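Local coordinates for protein putative hexose oxidase (Nonomuraea sp. ATCC 39727, PDB 5AWV) that uses covalently bound FAD to oxidise, in all likelihood, a sugar of glycopeptide antibiotics such as teicoplanin, at residues A265-L270 against Q381-N386; L271-E276 against D335-A340. All coordinates share one frame; numbering follows the deposited sequence.

Contact 1 (A265-L270 against Q381-N386); sequences AAFSRL and QAVYEN. With T55 (8-methylnonanoic acid), chain B; MAN (alpha-D-mannopyranose), chain C.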
loop_
_atom_site.group_PDB
_atom_site.type_symbol
_atom_site.label_atom_id
_atom_site.label_comp_id
_atom_site.label_asym_id
_atom_site.label_seq_id
_atom_site.Cartn_x
_atom_site.Cartn_y
_atom_site.Cartn_z
ATOM N N ALA A 265 -17.860 31.116 -5.973
ATOM C CA ALA A 265 -18.754 30.521 -6.933
ATOM C C ALA A 265 -18.183 29.551 -7.985
ATOM O O ALA A 265 -18.791 28.498 -8.285
ATOM C CB ALA A 265 -19.633 31.608 -7.640
ATOM N N ALA A 266 -17.071 29.931 -8.564
ATOM C CA ALA A 266 -16.389 29.133 -9.524
ATOM C C ALA A 266 -15.850 27.821 -8.861
ATOM O O ALA A 266 -15.887 26.786 -9.474
ATOM C CB ALA A 266 -15.222 29.900 -10.110
ATOM N N PHE A 267 -15.320 27.951 -7.671
ATOM C CA PHE A 267 -14.861 26.809 -6.882
ATOM C C PHE A 267 -15.979 25.835 -6.651
ATOM O O PHE A 267 -15.821 24.651 -6.894
ATOM C CB PHE A 267 -14.285 27.246 -5.557
ATOM C CG PHE A 267 -13.683 26.111 -4.763
ATOM C CD1 PHE A 267 -12.372 25.735 -4.965
ATOM C CD2 PHE A 267 -14.447 25.426 -3.835
ATOM C CE1 PHE A 267 -11.812 24.674 -4.232
ATOM C CE2 PHE A 267 -13.896 24.394 -3.103
ATOM C CZ PHE A 267 -12.564 24.024 -3.291
ATOM N N SER A 268 -17.088 26.310 -6.117
ATOM C CA SER A 268 -18.262 25.492 -6.004
ATOM C C SER A 268 -18.761 24.847 -7.301
ATOM O O SER A 268 -19.048 23.631 -7.319
ATOM C CB SER A 268 -19.386 26.224 -5.278
ATOM O OG SER A 268 -20.402 25.256 -4.969
ATOM N N ARG A 269 -18.846 25.611 -8.382
ATOM C CA ARG A 269 -19.185 25.027 -9.662
ATOM C C ARG A 269 -18.251 23.856 -10.088
ATOM O O ARG A 269 -18.709 22.811 -10.573
ATOM C CB ARG A 269 -19.216 26.117 -10.742
ATOM C CG ARG A 269 -19.658 25.630 -12.086
ATOM C CD ARG A 269 -21.114 25.190 -12.072
ATOM N NE ARG A 269 -21.448 24.637 -13.369
ATOM C CZ ARG A 269 -21.654 25.371 -14.460
ATOM N NH1 ARG A 269 -21.541 26.715 -14.459
ATOM N NH2 ARG A 269 -21.976 24.764 -15.588
ATOM N N LEU A 270 -16.980 24.040 -9.944
ATOM C CA LEU A 270 -15.980 23.016 -10.245
ATOM C C LEU A 270 -16.239 21.668 -9.473
ATOM O O LEU A 270 -16.278 20.608 -10.065
ATOM C CB LEU A 270 -14.567 23.533 -9.905
ATOM C CG LEU A 270 -13.400 22.527 -10.022
ATOM C CD1 LEU A 270 -13.233 22.015 -11.427
ATOM C CD2 LEU A 270 -12.123 23.172 -9.628
ATOM N N GLN A 381 -18.803 24.131 0.681
ATOM C CA GLN A 381 -18.588 25.382 1.413
ATOM C C GLN A 381 -17.462 25.217 2.440
ATOM O O GLN A 381 -16.569 26.044 2.544
ATOM C CB GLN A 381 -19.903 25.824 2.082
ATOM C CG GLN A 381 -19.890 27.272 2.634
ATOM C CD GLN A 381 -21.152 27.676 3.449
ATOM O OE1 GLN A 381 -21.716 26.866 4.221
ATOM N NE2 GLN A 381 -21.595 28.962 3.298
ATOM N N ALA A 382 -17.537 24.124 3.224
ATOM C CA ALA A 382 -16.538 23.835 4.251
ATOM C C ALA A 382 -15.160 23.601 3.674
ATOM O O ALA A 382 -14.180 24.117 4.221
ATOM C CB ALA A 382 -16.970 22.662 5.098
ATOM N N VAL A 383 -15.079 22.896 2.530
ATOM C CA VAL A 383 -13.786 22.757 1.898
ATOM C C VAL A 383 -13.188 24.154 1.490
ATOM O O VAL A 383 -12.001 24.454 1.717
ATOM C CB VAL A 383 -13.880 21.834 0.668
ATOM C CG1 VAL A 383 -12.632 21.849 -0.106
ATOM C CG2 VAL A 383 -14.252 20.393 1.077
ATOM N N TYR A 384 -14.012 24.950 0.786
ATOM C CA TYR A 384 -13.542 26.300 0.331
ATOM C C TYR A 384 -13.054 27.091 1.498
ATOM O O TYR A 384 -11.994 27.665 1.401
ATOM C CB TYR A 384 -14.630 27.055 -0.385
ATOM C CG TYR A 384 -14.116 28.318 -1.003
ATOM C CD1 TYR A 384 -13.301 28.255 -2.088
ATOM C CD2 TYR A 384 -14.451 29.591 -0.492
ATOM C CE1 TYR A 384 -12.799 29.360 -2.706
ATOM C CE2 TYR A 384 -13.945 30.734 -1.107
ATOM C CZ TYR A 384 -13.117 30.597 -2.192
ATOM O OH TYR A 384 -12.554 31.628 -2.848
ATOM N N GLU A 385 -13.834 27.139 2.566
ATOM C CA GLU A 385 -13.515 27.921 3.727
ATOM C C GLU A 385 -12.183 27.536 4.337
ATOM O O GLU A 385 -11.347 28.394 4.584
ATOM C CB GLU A 385 -14.655 27.862 4.766
ATOM C CG GLU A 385 -14.348 28.216 6.245
ATOM C CD GLU A 385 -13.571 29.498 6.468
ATOM O OE1 GLU A 385 -12.881 29.640 7.535
ATOM O OE2 GLU A 385 -13.657 30.391 5.566
ATOM N N ASN A 386 -11.949 26.228 4.600
ATOM C CA ASN A 386 -10.684 25.843 5.163
ATOM C C ASN A 386 -9.511 25.968 4.194
ATOM O O ASN A 386 -8.348 26.333 4.566
ATOM C CB ASN A 386 -10.882 24.417 5.811
ATOM C CG ASN A 386 -11.778 24.441 6.989
ATOM O OD1 ASN A 386 -11.335 24.727 8.081
ATOM N ND2 ASN A 386 -13.033 24.164 6.825
HETATM C CAD T55 B . -21.039 29.468 -6.103
HETATM C CAE T55 B . -22.446 29.815 -5.831
HETATM C CAG T55 B . -23.123 29.065 -6.971
HETATM C CAH T55 B . -22.894 29.622 -8.413
HETATM C CAI T55 B . -23.658 28.918 -9.514
HETATM C CAJ T55 B . -23.429 29.351 -10.969
HETATM C CAK T55 B . -24.352 28.509 -11.831
HETATM C CAL T55 B . -24.552 28.750 -13.323
HETATM C CAF T55 B . -22.519 29.492 -4.314
HETATM C C T55 B . -25.707 27.883 -13.842
HETATM O O T55 B . -26.540 27.412 -13.103
HETATM C C1 MAN C . -21.008 33.632 4.575
HETATM C C2 MAN C . -20.752 32.626 3.444
HETATM C C3 MAN C . -19.568 31.736 3.791
HETATM C C4 MAN C . -18.338 32.624 4.121
HETATM C C5 MAN C . -18.601 33.584 5.326
HETATM C C6 MAN C . -17.327 34.411 5.701
HETATM O O2 MAN C . -20.450 33.311 2.289
HETATM O O3 MAN C . -19.276 30.807 2.646
HETATM O O4 MAN C . -17.371 31.723 4.449
HETATM O O5 MAN C . -19.774 34.404 5.025
HETATM O O6 MAN C . -17.185 35.553 4.798
#
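F267 and Y384 form an oblique aromatic pair between helix 264-280 and helix 377-387. Their CA atoms lie 7.4 Å apart, which makes them the nearest backbone pair of the two segments. Y384 brings one ring corner over a face of the F267 ring. Its CD1 sits 3.4 Å from F267 CG, displaced toward the rim of that ring. The planes are inclined at 51° and the centroids are 5.1 Å apart. The CB of Y384 extends the contact, 3.8 Å from F267 CD2. V383 meets the same phenyl ring at its edge, near the ring plane, with CG1 3.9 Å from F267 CZ. Both aromatic side chains swing away from their own backbone N (chi1 -175° for F267, -172° for Y384), which carries each ring across to the other helix. F267 also packs on M262 and on F309 of strand 309-316, while V383 leans on V452 of helix 438-452. On the second helix, N386 ND2 turns back to A382 O at 2.8 Å. This carbonyl also accepts N386 N, from the opposite face of its plane. A ligand borders the second helix: Q381 NE2 gives a weak hydrogen bond to O3 of a mannose at 3.0 Å. No hydrogen bond joins the two segments. The helices are held here by apolar and aromatic packing, with the weak bond from Q381 to the mannose at the border of the contact.

Contact 2 (L271-E276 against D335-A340); sequences LRNHGE and DGVPPA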
loop_
_atom_site.group_PDB
_atom_site.type_symbol
_atom_site.label_atom_id
_atom_site.label_comp_id
_atom_site.label_asym_id
_atom_site.label_seq_id
_atom_site.Cartn_x
_atom_site.Cartn_y
_atom_site.Cartn_z
ATOM N N LEU A 271 -16.336 21.764 -8.167
ATOM C CA LEU A 271 -16.586 20.567 -7.327
ATOM C C LEU A 271 -17.916 19.929 -7.611
ATOM O O LEU A 271 -17.959 18.692 -7.647
ATOM C CB LEU A 271 -16.379 20.839 -5.848
ATOM C CG LEU A 271 -14.937 20.741 -5.402
ATOM C CD1 LEU A 271 -14.048 21.830 -5.994
ATOM C CD2 LEU A 271 -14.925 20.748 -3.891
ATOM N N ARG A 272 -18.968 20.719 -7.986
ATOM C CA ARG A 272 -20.212 20.126 -8.406
ATOM C C ARG A 272 -20.095 19.429 -9.723
ATOM O O ARG A 272 -20.599 18.334 -9.881
ATOM C CB ARG A 272 -21.425 21.086 -8.427
ATOM C CG ARG A 272 -21.677 21.722 -7.066
ATOM C CD ARG A 272 -22.815 22.691 -7.124
ATOM N NE ARG A 272 -22.833 23.514 -5.890
ATOM C CZ ARG A 272 -23.917 24.122 -5.420
ATOM N NH1 ARG A 272 -25.127 23.976 -6.054
ATOM N NH2 ARG A 272 -23.801 24.877 -4.295
ATOM N N ASN A 273 -19.496 20.088 -10.694
ATOM C CA ASN A 273 -19.263 19.503 -12.022
ATOM C C ASN A 273 -18.573 18.097 -11.913
ATOM O O ASN A 273 -18.971 17.132 -12.528
ATOM C CB ASN A 273 -18.303 20.390 -12.821
ATOM C CG ASN A 273 -18.936 21.635 -13.430
ATOM O OD1 ASN A 273 -18.227 22.479 -13.963
ATOM N ND2 ASN A 273 -20.210 21.777 -13.305
ATOM N N HIS A 274 -17.455 18.116 -11.227
ATOM C CA HIS A 274 -16.590 16.976 -11.041
ATOM C C HIS A 274 -17.320 15.857 -10.338
ATOM O O HIS A 274 -17.322 14.762 -10.812
ATOM C CB HIS A 274 -15.354 17.386 -10.255
ATOM C CG HIS A 274 -14.474 16.237 -9.852
ATOM N ND1 HIS A 274 -14.599 15.598 -8.627
ATOM C CD2 HIS A 274 -13.482 15.592 -10.514
ATOM C CE1 HIS A 274 -13.731 14.609 -8.547
ATOM N NE2 HIS A 274 -13.020 14.606 -9.655
ATOM N N GLY A 275 -17.952 16.162 -9.220
ATOM C CA GLY A 275 -18.667 15.156 -8.444
ATOM C C GLY A 275 -19.817 14.542 -9.161
ATOM O O GLY A 275 -20.000 13.316 -9.107
ATOM N N GLU A 276 -20.639 15.384 -9.826
ATOM C CA GLU A 276 -21.748 14.900 -10.626
ATOM C C GLU A 276 -21.331 14.047 -11.806
ATOM O O GLU A 276 -22.002 13.076 -12.134
ATOM C CB GLU A 276 -22.688 16.064 -11.069
ATOM C CG GLU A 276 -23.433 16.569 -9.806
ATOM C CD GLU A 276 -24.198 17.881 -9.936
ATOM O OE1 GLU A 276 -24.617 18.485 -8.884
ATOM O OE2 GLU A 276 -24.366 18.316 -11.076
ATOM N N ASP A 335 -16.648 23.139 -17.133
ATOM C CA ASP A 335 -17.788 23.933 -17.627
ATOM C C ASP A 335 -18.143 25.050 -16.622
ATOM O O ASP A 335 -18.478 24.790 -15.464
ATOM C CB ASP A 335 -18.997 23.023 -17.755
ATOM C CG ASP A 335 -20.168 23.710 -18.312
ATOM O OD1 ASP A 335 -20.046 24.347 -19.383
ATOM O OD2 ASP A 335 -21.219 23.560 -17.703
ATOM N N GLY A 336 -18.052 26.312 -17.064
ATOM C CA GLY A 336 -18.296 27.482 -16.194
ATOM C C GLY A 336 -17.247 27.785 -15.159
ATOM O O GLY A 336 -17.572 28.427 -14.153
ATOM N N VAL A 337 -16.028 27.294 -15.355
ATOM C CA VAL A 337 -14.929 27.430 -14.393
ATOM C C VAL A 337 -13.789 28.190 -15.102
ATOM O O VAL A 337 -12.920 27.595 -15.725
ATOM C CB VAL A 337 -14.392 26.057 -13.863
ATOM C CG1 VAL A 337 -13.232 26.197 -12.893
ATOM C CG2 VAL A 337 -15.503 25.263 -13.169
ATOM N N PRO A 338 -13.748 29.523 -14.937
ATOM C CA PRO A 338 -12.862 30.265 -15.834
ATOM C C PRO A 338 -11.389 30.010 -15.639
ATOM O O PRO A 338 -10.662 29.933 -16.619
ATOM C CB PRO A 338 -13.215 31.721 -15.531
ATOM C CG PRO A 338 -14.656 31.666 -15.118
ATOM C CD PRO A 338 -14.704 30.418 -14.250
ATOM N N PRO A 339 -10.925 29.844 -14.377
ATOM C CA PRO A 339 -9.469 29.774 -14.193
ATOM C C PRO A 339 -8.827 28.393 -14.398
ATOM O O PRO A 339 -7.950 28.055 -13.605
ATOM C CB PRO A 339 -9.276 30.255 -12.730
ATOM C CG PRO A 339 -10.548 29.921 -12.054
ATOM C CD PRO A 339 -11.641 29.951 -13.088
ATOM N N ALA A 340 -9.266 27.637 -15.425
ATOM C CA ALA A 340 -8.741 26.294 -15.819
ATOM C C ALA A 340 -7.842 26.396 -17.094
ATOM O O ALA A 340 -8.247 27.025 -18.031
ATOM C CB ALA A 340 -9.913 25.363 -16.084
#
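The helical segment 271-276 faces an irregular loop, 335-340, with the CA atoms of N273 and D335 7.3 Å apart. D335 is the first residue to leave helical geometry after helix 322-334, and the loop leads into strand 340-349. G336 follows with positive phi (72°), a backbone shape that favours glycine. N273 is the one residue of the helical segment that meets the loop. Its CG stands beside its own backbone N, opposite the carbonyl carbon (chi1 -78°), and this carries the amide toward the start of the loop. The amide carbon CG of N273 lies 3.8 Å from D335 O. V337 also points its CB toward the helix. It is buried, and packs on M262 as well. The carboxylate of D335 is engaged elsewhere, in a salt bridge to R269 one turn before N273. In another structure of this protein D335 belongs to an N-acetylglucosamine site, which is not occupied in this chain. The contact therefore sets a polar amide beside a main-chain carbonyl, with a buried valine next to it. Across these segments the attachment is small, and the charge of D335 is answered by an arginine of the same helix as N273.

Both contacts use helix 264-280, and their centres are 10 Å apart. Contact 1 is mostly buried and joins two helices through aromatic and aliphatic groups. Contact 2 lies partly at the surface, where the next turns of the helix meet a loop through an amide and a main-chain carbonyl. Both segments of contact 2 fall in the chain between those of contact 1. The two also touch directly, through the R269-D335 pair and through V337 CG2, which packs 3.7 Å from L270 CA. One helix thus bears apolar packing toward helix 377-387 and mixed polar and apolar packing toward the 335-340 loop.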